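Local coordinates for rhusiopathiae surface protein B (Erysipelothrix rhusiopathiae, PDB 3V10) that probably binds collagen as a cell-wall-linked surface adhesin, this chain being the collagen-binding region at its N-terminal side, at residues 167-172 with 277-282; 181-186 with 206-211; 200-205 with 263-268; 239-242 with 247-250. All coordinates share one frame; numbering follows the deposited sequence.

Interaction 1. Residues 167-172 with 277-282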
loop_
_atom_site.group_PDB
_atom_site.type_symbol
_atom_site.label_atom_id
_atom_site.label_comp_id
_atom_site.label_asym_id
_atom_site.label_seq_id
_atom_site.Cartn_x
_atom_site.Cartn_y
_atom_site.Cartn_z
ATOM N N TYR A 167 -14.617 17.920 0.867
ATOM C CA TYR A 167 -13.299 17.522 1.353
ATOM C C TYR A 167 -13.180 16.053 1.705
ATOM O O TYR A 167 -14.058 15.479 2.348
ATOM C CB TYR A 167 -12.918 18.345 2.593
ATOM C CG TYR A 167 -11.650 17.862 3.293
ATOM C CD1 TYR A 167 -10.407 18.012 2.692
ATOM C CD2 TYR A 167 -11.711 17.219 4.530
ATOM C CE1 TYR A 167 -9.246 17.532 3.301
ATOM C CE2 TYR A 167 -10.563 16.730 5.153
ATOM C CZ TYR A 167 -9.329 16.892 4.526
ATOM O OH TYR A 167 -8.180 16.417 5.106
ATOM N N TRP A 168 -12.084 15.444 1.273
ATOM C CA TRP A 168 -11.814 14.058 1.619
ATOM C C TRP A 168 -10.324 13.822 1.438
ATOM O O TRP A 168 -9.661 14.516 0.668
ATOM C CB TRP A 168 -12.645 13.087 0.769
ATOM C CG TRP A 168 -12.118 12.828 -0.597
ATOM C CD1 TRP A 168 -11.214 11.870 -0.961
ATOM C CD2 TRP A 168 -12.474 13.523 -1.792
ATOM N NE1 TRP A 168 -10.989 11.924 -2.318
ATOM C CE2 TRP A 168 -11.749 12.932 -2.851
ATOM C CE3 TRP A 168 -13.337 14.590 -2.073
ATOM C CZ2 TRP A 168 -11.862 13.374 -4.174
ATOM C CZ3 TRP A 168 -13.451 15.029 -3.394
ATOM C CH2 TRP A 168 -12.716 14.420 -4.424
ATOM N N LYS A 169 -9.803 12.859 2.182
ATOM C CA LYS A 169 -8.391 12.535 2.121
ATOM C C LYS A 169 -8.206 11.068 1.749
ATOM O O LYS A 169 -9.036 10.226 2.074
ATOM C CB LYS A 169 -7.750 12.817 3.480
ATOM C CG LYS A 169 -8.309 11.976 4.598
ATOM C CD LYS A 169 -7.363 10.850 4.930
ATOM C CE LYS A 169 -6.174 11.356 5.723
ATOM N NZ LYS A 169 -5.438 12.443 5.030
ATOM N N THR A 170 -7.113 10.772 1.057
ATOM C CA THR A 170 -6.825 9.404 0.651
ATOM C C THR A 170 -5.341 9.135 0.819
ATOM O O THR A 170 -4.548 10.059 0.990
ATOM C CB THR A 170 -7.197 9.153 -0.827
ATOM O OG1 THR A 170 -6.300 9.877 -1.675
ATOM C CG2 THR A 170 -8.618 9.601 -1.103
ATOM N N GLY A 171 -4.970 7.865 0.773
ATOM C CA GLY A 171 -3.571 7.518 0.929
ATOM C C GLY A 171 -3.301 6.104 0.475
ATOM O O GLY A 171 -4.210 5.272 0.417
ATOM N N THR A 172 -2.048 5.834 0.139
ATOM C CA THR A 172 -1.663 4.501 -0.289
ATOM C C THR A 172 -0.154 4.364 -0.179
ATOM O O THR A 172 0.554 5.337 0.110
ATOM C CB THR A 172 -2.122 4.212 -1.742
ATOM O OG1 THR A 172 -1.908 2.823 -2.037
ATOM C CG2 THR A 172 -1.356 5.074 -2.747
ATOM N N TYR A 277 -1.096 2.240 9.065
ATOM C CA TYR A 277 -0.493 3.569 9.188
ATOM C C TYR A 277 -1.644 4.530 8.957
ATOM O O TYR A 277 -2.125 4.676 7.836
ATOM C CB TYR A 277 0.599 3.760 8.139
ATOM C CG TYR A 277 1.764 2.822 8.353
ATOM C CD1 TYR A 277 2.671 3.029 9.394
ATOM C CD2 TYR A 277 1.924 1.689 7.557
ATOM C CE1 TYR A 277 3.707 2.126 9.641
ATOM C CE2 TYR A 277 2.949 0.783 7.796
ATOM C CZ TYR A 277 3.835 1.001 8.833
ATOM O OH TYR A 277 4.843 0.086 9.053
ATOM N N LYS A 278 -2.086 5.177 10.031
ATOM C CA LYS A 278 -3.233 6.072 9.958
ATOM C C LYS A 278 -2.937 7.552 9.799
ATOM O O LYS A 278 -1.824 8.016 10.024
ATOM C CB LYS A 278 -4.099 5.896 11.209
ATOM C CG LYS A 278 -4.451 4.454 11.536
ATOM C CD LYS A 278 -5.311 4.371 12.791
ATOM C CE LYS A 278 -5.593 2.924 13.173
ATOM N NZ LYS A 278 -4.354 2.205 13.558
ATOM N N ASN A 279 -3.979 8.284 9.417
ATOM C CA ASN A 279 -3.912 9.724 9.256
ATOM C C ASN A 279 -5.332 10.224 9.483
ATOM O O ASN A 279 -6.278 9.715 8.883
ATOM C CB ASN A 279 -3.446 10.099 7.850
ATOM C CG ASN A 279 -3.244 11.590 7.689
ATOM O OD1 ASN A 279 -2.573 12.228 8.497
ATOM N ND2 ASN A 279 -3.821 12.152 6.640
ATOM N N SER A 280 -5.482 11.204 10.361
ATOM C CA SER A 280 -6.801 11.748 10.637
ATOM C C SER A 280 -6.734 13.249 10.420
ATOM O O SER A 280 -5.672 13.847 10.563
ATOM C CB SER A 280 -7.226 11.427 12.073
ATOM O OG SER A 280 -6.380 12.041 13.031
ATOM N N SER A 281 -7.852 13.852 10.044
ATOM C CA SER A 281 -7.871 15.294 9.824
ATOM C C SER A 281 -9.234 15.878 10.155
ATOM O O SER A 281 -10.239 15.161 10.180
ATOM C CB SER A 281 -7.499 15.621 8.370
ATOM O OG SER A 281 -8.498 15.191 7.452
ATOM N N THR A 282 -9.255 17.176 10.443
ATOM C CA THR A 282 -10.490 17.882 10.745
ATOM C C THR A 282 -10.521 19.115 9.853
ATOM O O THR A 282 -9.478 19.644 9.472
ATOM C CB THR A 282 -10.567 18.299 12.236
ATOM O OG1 THR A 282 -9.499 19.204 12.549
ATOM C CG2 THR A 282 -10.452 17.069 13.131
#
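Across the DEv-IgG-fold beta sandwich of the collagen-binding domain, Tyr167 and Lys169 on one sheet face Ser281 and Asn279 on the other. The strand segments 167-172 and 277-282 run nearly antiparallel at 168°, and their axes come within 8.7 Å, too far for backbone pairing, so side chains alone close the gap. At one end Tyr167 OH donates a short hydrogen bond of 2.7 Å to Ser281 OG, which lies at the edge of the phenol ring and in its plane. With CG anti to the backbone N (chi1 172°), the tyrosine ring reaches over to the opposite sheet. Ser281 OG is gripped twice: it also bonds to the carbonyl oxygen of Thr301, an acceptor that leaves the serine proton pointing that way. This chain of two bonds satisfies both buried hydroxyls. Beside it, the Lys169 chain is bent at chi2, chi3 and chi4, and it meets the Asn279 side chain at a slant. The lysine end and the asparagine amide are modelled too close together, and the amide is probably turned over, so the detail of their meeting is doubtful. Strand 180-187 flanks 167-172 and packs Leu185 against both Tyr167 and Lys169, while strands 198-204 and 303-306 flank 277-282.

Interaction 2. Residues 181-186 with 206-211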
loop_
_atom_site.group_PDB
_atom_site.type_symbol
_atom_site.label_atom_id
_atom_site.label_comp_id
_atom_site.label_asym_id
_atom_site.label_seq_id
_atom_site.Cartn_x
_atom_site.Cartn_y
_atom_site.Cartn_z
ATOM N N MET A 181 4.707 6.269 1.872
ATOM C CA MET A 181 3.284 6.299 1.549
ATOM C C MET A 181 2.951 7.668 0.961
ATOM O O MET A 181 3.554 8.669 1.343
ATOM C CB MET A 181 2.453 6.055 2.813
ATOM C CG MET A 181 2.542 4.632 3.331
ATOM S SD MET A 181 2.064 4.377 5.062
ATOM C CE MET A 181 3.633 4.778 5.853
ATOM N N ASN A 182 1.995 7.712 0.036
ATOM C CA ASN A 182 1.608 8.968 -0.593
ATOM C C ASN A 182 0.219 9.358 -0.119
ATOM O O ASN A 182 -0.647 8.501 0.037
ATOM C CB ASN A 182 1.610 8.826 -2.117
ATOM C CG ASN A 182 2.935 8.321 -2.646
ATOM O OD1 ASN A 182 3.987 8.875 -2.330
ATOM N ND2 ASN A 182 2.894 7.267 -3.455
ATOM N N TRP A 183 0.014 10.649 0.113
ATOM C CA TRP A 183 -1.279 11.125 0.597
ATOM C C TRP A 183 -1.849 12.290 -0.197
ATOM O O TRP A 183 -1.111 13.059 -0.812
ATOM C CB TRP A 183 -1.170 11.515 2.073
ATOM C CG TRP A 183 -0.535 10.454 2.910
ATOM C CD1 TRP A 183 0.799 10.214 3.050
ATOM C CD2 TRP A 183 -1.206 9.449 3.679
ATOM N NE1 TRP A 183 1.005 9.125 3.855
ATOM C CE2 TRP A 183 -0.209 8.632 4.255
ATOM C CE3 TRP A 183 -2.551 9.156 3.936
ATOM C CZ2 TRP A 183 -0.514 7.541 5.076
ATOM C CZ3 TRP A 183 -2.854 8.070 4.755
ATOM C CH2 TRP A 183 -1.842 7.277 5.313
ATOM N N TRP A 184 -3.176 12.415 -0.160
ATOM C CA TRP A 184 -3.897 13.463 -0.878
ATOM C C TRP A 184 -4.967 14.130 -0.028
ATOM O O TRP A 184 -5.818 13.445 0.530
ATOM C CB TRP A 184 -4.625 12.877 -2.097
ATOM C CG TRP A 184 -3.758 12.424 -3.217
ATOM C CD1 TRP A 184 -3.453 13.122 -4.348
ATOM C CD2 TRP A 184 -3.084 11.165 -3.327
ATOM N NE1 TRP A 184 -2.635 12.378 -5.157
ATOM C CE2 TRP A 184 -2.390 11.171 -4.555
ATOM C CE3 TRP A 184 -3.000 10.033 -2.505
ATOM C CZ2 TRP A 184 -1.617 10.086 -4.986
ATOM C CZ3 TRP A 184 -2.230 8.953 -2.931
ATOM C CH2 TRP A 184 -1.549 8.991 -4.163
ATOM N N LEU A 185 -4.922 15.456 0.069
ATOM C CA LEU A 185 -5.955 16.206 0.781
ATOM C C LEU A 185 -6.706 16.933 -0.342
ATOM O O LEU A 185 -6.173 17.851 -0.962
ATOM C CB LEU A 185 -5.347 17.233 1.747
ATOM C CG LEU A 185 -4.335 16.752 2.788
ATOM C CD1 LEU A 185 -4.002 17.911 3.737
ATOM C CD2 LEU A 185 -4.891 15.574 3.564
ATOM N N ASN A 186 -7.935 16.511 -0.617
ATOM C CA ASN A 186 -8.728 17.117 -1.687
ATOM C C ASN A 186 -9.660 18.184 -1.129
ATOM O O ASN A 186 -10.715 17.869 -0.586
ATOM C CB ASN A 186 -9.522 16.020 -2.392
ATOM C CG ASN A 186 -8.634 14.876 -2.844
ATOM O OD1 ASN A 186 -7.970 14.964 -3.876
ATOM N ND2 ASN A 186 -8.598 13.808 -2.060
ATOM N N GLU A 206 0.601 7.338 14.419
ATOM C CA GLU A 206 1.829 6.748 14.939
ATOM C C GLU A 206 2.450 5.788 13.924
ATOM O O GLU A 206 1.757 5.244 13.068
ATOM C CB GLU A 206 1.534 6.007 16.248
ATOM C CG GLU A 206 0.144 5.388 16.293
ATOM C CD GLU A 206 0.025 4.245 17.289
ATOM O OE1 GLU A 206 1.054 3.609 17.592
ATOM O OE2 GLU A 206 -1.101 3.965 17.751
ATOM N N GLY A 207 3.764 5.605 14.005
ATOM C CA GLY A 207 4.432 4.682 13.102
ATOM C C GLY A 207 5.044 5.264 11.843
ATOM O O GLY A 207 5.872 4.620 11.201
ATOM N N HIS A 208 4.621 6.461 11.457
ATOM C CA HIS A 208 5.188 7.093 10.277
ATOM C C HIS A 208 5.281 8.600 10.462
ATOM O O HIS A 208 4.608 9.164 11.319
ATOM C CB HIS A 208 4.391 6.744 9.007
ATOM C CG HIS A 208 2.933 7.090 9.070
ATOM N ND1 HIS A 208 2.264 7.650 8.002
ATOM C CD2 HIS A 208 2.008 6.916 10.044
ATOM C CE1 HIS A 208 0.991 7.808 8.317
ATOM N NE2 HIS A 208 0.809 7.369 9.550
ATOM N N LYS A 209 6.143 9.236 9.677
ATOM C CA LYS A 209 6.340 10.681 9.765
ATOM C C LYS A 209 6.387 11.300 8.381
ATOM O O LYS A 209 6.733 10.639 7.400
ATOM C CB LYS A 209 7.659 11.018 10.472
ATOM C CG LYS A 209 7.873 10.380 11.825
ATOM C CD LYS A 209 9.000 11.086 12.573
ATOM C CE LYS A 209 9.515 10.241 13.728
ATOM N NZ LYS A 209 8.396 9.668 14.521
ATOM N N LEU A 210 6.067 12.586 8.316
ATOM C CA LEU A 210 6.088 13.312 7.059
ATOM C C LEU A 210 7.514 13.371 6.510
ATOM O O LEU A 210 8.481 13.532 7.262
ATOM C CB LEU A 210 5.535 14.732 7.268
ATOM C CG LEU A 210 5.329 15.602 6.020
ATOM C CD1 LEU A 210 4.085 16.476 6.189
ATOM C CD2 LEU A 210 6.568 16.448 5.773
ATOM N N VAL A 211 7.642 13.225 5.198
ATOM C CA VAL A 211 8.948 13.289 4.555
ATOM C C VAL A 211 9.248 14.753 4.239
ATOM O O VAL A 211 8.528 15.395 3.473
ATOM C CB VAL A 211 8.971 12.462 3.255
ATOM C CG1 VAL A 211 10.282 12.693 2.504
ATOM C CG2 VAL A 211 8.808 10.979 3.584
#
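Trp183 NE1 and His208 ND1 converge on one hydroxyl, Thr267 OG1, and hydrogen-bond to it from the strands on either side of it. All three residues belong to the five-stranded sheet of the beta sandwich, where strand 260-269, carrying Thr267, runs between 180-187 and 208-221; the contact thus bridges over a middle strand by side chains alone. The other ring nitrogen is held too: His208 NE2 hydrogen-bonds to the backbone oxygen of Lys278 in the facing sheet. A carbonyl can only accept, which is consistent with a neutral imidazole protonated at NE2; His208 ND1 is then probably the acceptor of a hydrogen bond donated by Thr267 OG1. Fastened at both nitrogens, the ring has little freedom to rotate. The Trp183 and His208 side chains approach from opposite directions, and Trp183 CZ2 touches His208 CE1 at 3.6 Å. Their planes are inclined by 34°, an oblique pairing; the indole has its proper stacking partner in Tyr265. Met181 crosses the histidine at about a right angle. Its bend at chi3 (-85°) carries Met181 CE to 3.8 Å from His208 CB, with the sulfur SD 5.0 Å from the centroid of the imidazole.

Interaction 3. Residues 200-205 with 263-268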
loop_
_atom_site.group_PDB
_atom_site.type_symbol
_atom_site.label_atom_id
_atom_site.label_comp_id
_atom_site.label_asym_id
_atom_site.label_seq_id
_atom_site.Cartn_x
_atom_site.Cartn_y
_atom_site.Cartn_z
ATOM N N VAL A 200 -7.742 23.151 7.649
ATOM C CA VAL A 200 -7.657 21.703 7.804
ATOM C C VAL A 200 -6.508 21.406 8.751
ATOM O O VAL A 200 -5.417 21.938 8.586
ATOM C CB VAL A 200 -7.357 20.987 6.466
ATOM C CG1 VAL A 200 -7.116 19.482 6.723
ATOM C CG2 VAL A 200 -8.513 21.179 5.503
ATOM N N ILE A 201 -6.764 20.590 9.765
ATOM C CA ILE A 201 -5.707 20.206 10.688
ATOM C C ILE A 201 -5.548 18.704 10.496
ATOM O O ILE A 201 -6.444 17.919 10.810
ATOM C CB ILE A 201 -6.056 20.527 12.156
ATOM C CG1 ILE A 201 -6.240 22.039 12.330
ATOM C CG2 ILE A 201 -4.925 20.048 13.070
ATOM C CD1 ILE A 201 -6.545 22.464 13.752
ATOM N N ASP A 202 -4.402 18.322 9.943
ATOM C CA ASP A 202 -4.114 16.925 9.666
ATOM C C ASP A 202 -3.115 16.370 10.667
ATOM O O ASP A 202 -2.034 16.922 10.848
ATOM C CB ASP A 202 -3.558 16.788 8.245
ATOM C CG ASP A 202 -3.309 15.345 7.855
ATOM O OD1 ASP A 202 -2.636 14.626 8.621
ATOM O OD2 ASP A 202 -3.778 14.932 6.778
ATOM N N THR A 203 -3.481 15.272 11.318
ATOM C CA THR A 203 -2.597 14.648 12.290
ATOM C C THR A 203 -2.148 13.287 11.791
ATOM O O THR A 203 -2.937 12.346 11.731
ATOM C CB THR A 203 -3.283 14.468 13.652
ATOM O OG1 THR A 203 -3.619 15.753 14.198
ATOM C CG2 THR A 203 -2.340 13.757 14.616
ATOM N N ILE A 204 -0.874 13.185 11.428
ATOM C CA ILE A 204 -0.330 11.922 10.941
ATOM C C ILE A 204 -0.225 10.970 12.120
ATOM O O ILE A 204 0.307 11.331 13.173
ATOM C CB ILE A 204 1.056 12.134 10.305
ATOM C CG1 ILE A 204 0.916 13.047 9.086
ATOM C CG2 ILE A 204 1.674 10.791 9.906
ATOM C CD1 ILE A 204 2.233 13.606 8.586
ATOM N N GLY A 205 -0.736 9.756 11.938
ATOM C CA GLY A 205 -0.722 8.773 13.007
ATOM C C GLY A 205 0.628 8.244 13.447
ATOM O O GLY A 205 1.674 8.632 12.930
ATOM N N VAL A 263 -3.667 19.045 -1.916
ATOM C CA VAL A 263 -2.406 19.032 -1.190
ATOM C C VAL A 263 -1.892 17.597 -1.126
ATOM O O VAL A 263 -2.587 16.704 -0.636
ATOM C CB VAL A 263 -2.585 19.563 0.259
ATOM C CG1 VAL A 263 -1.263 19.501 1.008
ATOM C CG2 VAL A 263 -3.107 20.996 0.231
ATOM N N THR A 264 -0.680 17.373 -1.625
ATOM C CA THR A 264 -0.095 16.042 -1.598
ATOM C C THR A 264 1.192 16.048 -0.784
ATOM O O THR A 264 1.864 17.070 -0.667
ATOM C CB THR A 264 0.211 15.523 -3.025
ATOM O OG1 THR A 264 1.123 16.413 -3.681
ATOM C CG2 THR A 264 -1.075 15.432 -3.839
ATOM N N TYR A 265 1.514 14.905 -0.199
ATOM C CA TYR A 265 2.728 14.769 0.595
ATOM C C TYR A 265 2.999 13.298 0.848
ATOM O O TYR A 265 2.140 12.448 0.608
ATOM C CB TYR A 265 2.604 15.505 1.939
ATOM C CG TYR A 265 1.533 14.977 2.865
ATOM C CD1 TYR A 265 0.208 15.402 2.745
ATOM C CD2 TYR A 265 1.838 14.048 3.861
ATOM C CE1 TYR A 265 -0.784 14.918 3.592
ATOM C CE2 TYR A 265 0.847 13.553 4.716
ATOM C CZ TYR A 265 -0.460 13.994 4.573
ATOM O OH TYR A 265 -1.447 13.517 5.403
ATOM N N ASP A 266 4.198 13.009 1.333
ATOM C CA ASP A 266 4.586 11.637 1.621
ATOM C C ASP A 266 4.912 11.460 3.092
ATOM O O ASP A 266 5.276 12.414 3.783
ATOM C CB ASP A 266 5.845 11.239 0.834
ATOM C CG ASP A 266 5.717 11.479 -0.657
ATOM O OD1 ASP A 266 4.582 11.515 -1.168
ATOM O OD2 ASP A 266 6.768 11.607 -1.323
ATOM N N THR A 267 4.769 10.233 3.572
ATOM C CA THR A 267 5.157 9.918 4.936
ATOM C C THR A 267 6.066 8.705 4.807
ATOM O O THR A 267 6.063 8.025 3.779
ATOM C CB THR A 267 3.968 9.582 5.856
ATOM O OG1 THR A 267 3.347 8.365 5.429
ATOM C CG2 THR A 267 2.968 10.726 5.859
ATOM N N ARG A 268 6.849 8.449 5.844
ATOM C CA ARG A 268 7.787 7.340 5.837
ATOM C C ARG A 268 7.601 6.522 7.097
ATOM O O ARG A 268 7.626 7.059 8.200
ATOM C CB ARG A 268 9.212 7.896 5.753
ATOM C CG ARG A 268 10.323 6.865 5.702
ATOM C CD ARG A 268 11.586 7.524 5.168
ATOM N NE ARG A 268 11.356 8.014 3.813
ATOM C CZ ARG A 268 12.134 8.875 3.169
ATOM N NH1 ARG A 268 13.225 9.364 3.748
ATOM N NH2 ARG A 268 11.808 9.256 1.940
#
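Asp202 and Tyr265 reach for each other from opposite sheets of the sandwich, with the carboxylate turned almost perpendicular to the phenol ring (planes 87° apart). Tyr265 OH comes 3.1 Å from Asp202 OD2; a hydrogen bond is possible there, but the hydroxyl proton has another acceptor within reach, and the choice between them is not settled. The side-chain amide of Asn279 lies beside the same carboxylate oxygen, but its N and O are uncertain because it is probably turned over in the model, and the nature of that contact is left open. Lys169 NZ adds a long, weak ion pair to Asp202 OD2, which may offset some of the carboxylate's charge. Tyr265 has CG set between its backbone N and carbonyl carbon (chi1 63°), which carries the ring off its own sheet and into the interior. Ile204 slides past this ring in the contrary direction, so that Ile204 CD1 rests 4.1 Å from Tyr265 CE2. Ile204 CD1 also meets Thr267 CG2 tip to tip at 4.0 Å. Thr267 thus presents its methyl to Ile204, while OG1 is turned to its partners Trp183 and His208. The strand axes stay 10.7 Å apart and run roughly parallel, at 23°. Strand 198-204 lies between 246-251 and 276-286 in one sheet, and strand 260-269 between 180-187 and 208-221 in the other; Leu247 and the stacked Trp183 cover further parts of Tyr265.

Interaction 4. Residues 239-242 with 247-250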
loop_
_atom_site.group_PDB
_atom_site.type_symbol
_atom_site.label_atom_id
_atom_site.label_comp_id
_atom_site.label_asym_id
_atom_site.label_seq_id
_atom_site.Cartn_x
_atom_site.Cartn_y
_atom_site.Cartn_z
ATOM N N THR A 239 -1.554 29.319 3.794
ATOM C CA THR A 239 -0.465 28.931 4.674
ATOM C C THR A 239 -0.519 27.451 5.018
ATOM O O THR A 239 -1.566 26.922 5.393
ATOM C CB THR A 239 -0.499 29.724 6.003
ATOM O OG1 THR A 239 -0.552 31.132 5.731
ATOM C CG2 THR A 239 0.749 29.426 6.837
ATOM N N ILE A 240 0.618 26.787 4.873
ATOM C CA ILE A 240 0.729 25.381 5.222
ATOM C C ILE A 240 1.849 25.308 6.247
ATOM O O ILE A 240 2.963 25.772 5.996
ATOM C CB ILE A 240 1.088 24.513 4.009
ATOM C CG1 ILE A 240 -0.115 24.415 3.068
ATOM C CG2 ILE A 240 1.516 23.125 4.468
ATOM C CD1 ILE A 240 0.165 23.638 1.794
ATOM N N THR A 241 1.543 24.753 7.411
ATOM C CA THR A 241 2.533 24.625 8.463
ATOM C C THR A 241 2.698 23.162 8.831
ATOM O O THR A 241 1.789 22.356 8.642
ATOM C CB THR A 241 2.114 25.413 9.726
ATOM O OG1 THR A 241 0.901 24.865 10.262
ATOM C CG2 THR A 241 1.894 26.882 9.382
ATOM N N VAL A 242 3.873 22.820 9.342
ATOM C CA VAL A 242 4.144 21.457 9.764
ATOM C C VAL A 242 4.838 21.534 11.110
ATOM O O VAL A 242 5.845 22.221 11.256
ATOM C CB VAL A 242 5.076 20.711 8.776
ATOM C CG1 VAL A 242 5.368 19.308 9.293
ATOM C CG2 VAL A 242 4.433 20.631 7.405
ATOM N N LEU A 247 0.080 18.678 10.275
ATOM C CA LEU A 247 0.188 19.470 9.055
ATOM C C LEU A 247 -1.114 20.264 8.964
ATOM O O LEU A 247 -2.208 19.691 8.944
ATOM C CB LEU A 247 0.357 18.553 7.838
ATOM C CG LEU A 247 0.567 19.202 6.465
ATOM C CD1 LEU A 247 1.179 18.176 5.501
ATOM C CD2 LEU A 247 -0.763 19.716 5.935
ATOM N N THR A 248 -0.989 21.585 8.934
ATOM C CA THR A 248 -2.154 22.454 8.886
ATOM C C THR A 248 -2.205 23.236 7.589
ATOM O O THR A 248 -1.194 23.764 7.135
ATOM C CB THR A 248 -2.133 23.449 10.070
ATOM O OG1 THR A 248 -2.018 22.718 11.295
ATOM C CG2 THR A 248 -3.410 24.302 10.093
ATOM N N VAL A 249 -3.390 23.294 6.991
ATOM C CA VAL A 249 -3.594 24.018 5.749
ATOM C C VAL A 249 -4.652 25.074 6.015
ATOM O O VAL A 249 -5.758 24.754 6.461
ATOM C CB VAL A 249 -4.102 23.083 4.621
ATOM C CG1 VAL A 249 -4.301 23.871 3.325
ATOM C CG2 VAL A 249 -3.115 21.947 4.409
ATOM N N MET A 250 -4.304 26.330 5.755
ATOM C CA MET A 250 -5.223 27.439 5.955
ATOM C C MET A 250 -5.375 28.190 4.638
ATOM O O MET A 250 -4.382 28.574 4.010
ATOM C CB MET A 250 -4.702 28.368 7.063
ATOM C CG MET A 250 -4.762 27.739 8.453
ATOM S SD MET A 250 -3.923 28.693 9.764
ATOM C CE MET A 250 -2.364 27.847 9.797
HETATM O O HOH W 1 0.803 22.498 11.674
#
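Thr239 and Met250 bring their peptide groups together edge to edge, as do Thr241 and Thr248; the peptides are the flat groups of this contact. Met250 N approaches Thr239 O at 2.8 Å nearly along the C=O axis, whereas Thr239 N reaches Met250 O at 2.9 Å in the carbonyl plane. In the second pair Thr241 N likewise meets Thr248 O in plane, but Thr248 N sits tilted 23° from the plane of the Thr241 carbonyl. Between these hydrogen-bonded pairs, Ile240 CA comes 3.2 Å from Thr248 O in a CA-H...O contact. The ladder is the antiparallel beta hairpin of strands 239-243 and 246-251, and each face of it has its own chemistry. Ile240, Val249, Val242 and Leu247 line one face, turned to the sandwich interior, where Val217 of the other sheet packs on Ile240, and Ile215 on Val242 and Leu247. Ile240 and Val249 lie side by side, Ile240 CG1 to Val249 CG2 4.1 Å, and Val242 CG2 stands 4.2 Å from Leu247 CG. The other face carries Thr239, Met250, Thr241 and Thr248. There Thr241 and Thr248 point the same way. Thr241 OG1 lies between its own backbone N and carbonyl carbon (chi1 63°), which sets it 3.4 Å from Thr248 CB and toward a shared water, 2.8 Å from Thr241 OG1 and 2.9 Å from Thr248 OG1.

Interactions 1, 2 and 3 are buried and adjoin one another in the collagen-binding domain; interaction 4 lies farther out, about 15 Å from interaction 1 between centres, and is only partly buried. Interactions 1 and 3 span the two sheets, whereas interaction 2 works within one sheet and interaction 4 within the other. The first three rely on side chains, while interaction 4 rests on a backbone ladder. Interactions 1 and 3 are joined by the backbone bond of Ser280 O with Thr203 N; Asn279 also lies against Asp202, its polar contact doubtful. Strand 198-204 ties interaction 3 to the hairpin through bonds such as Asp202 N to Leu247 O, and Leu210 packs against Leu247 to join interactions 2 and 4.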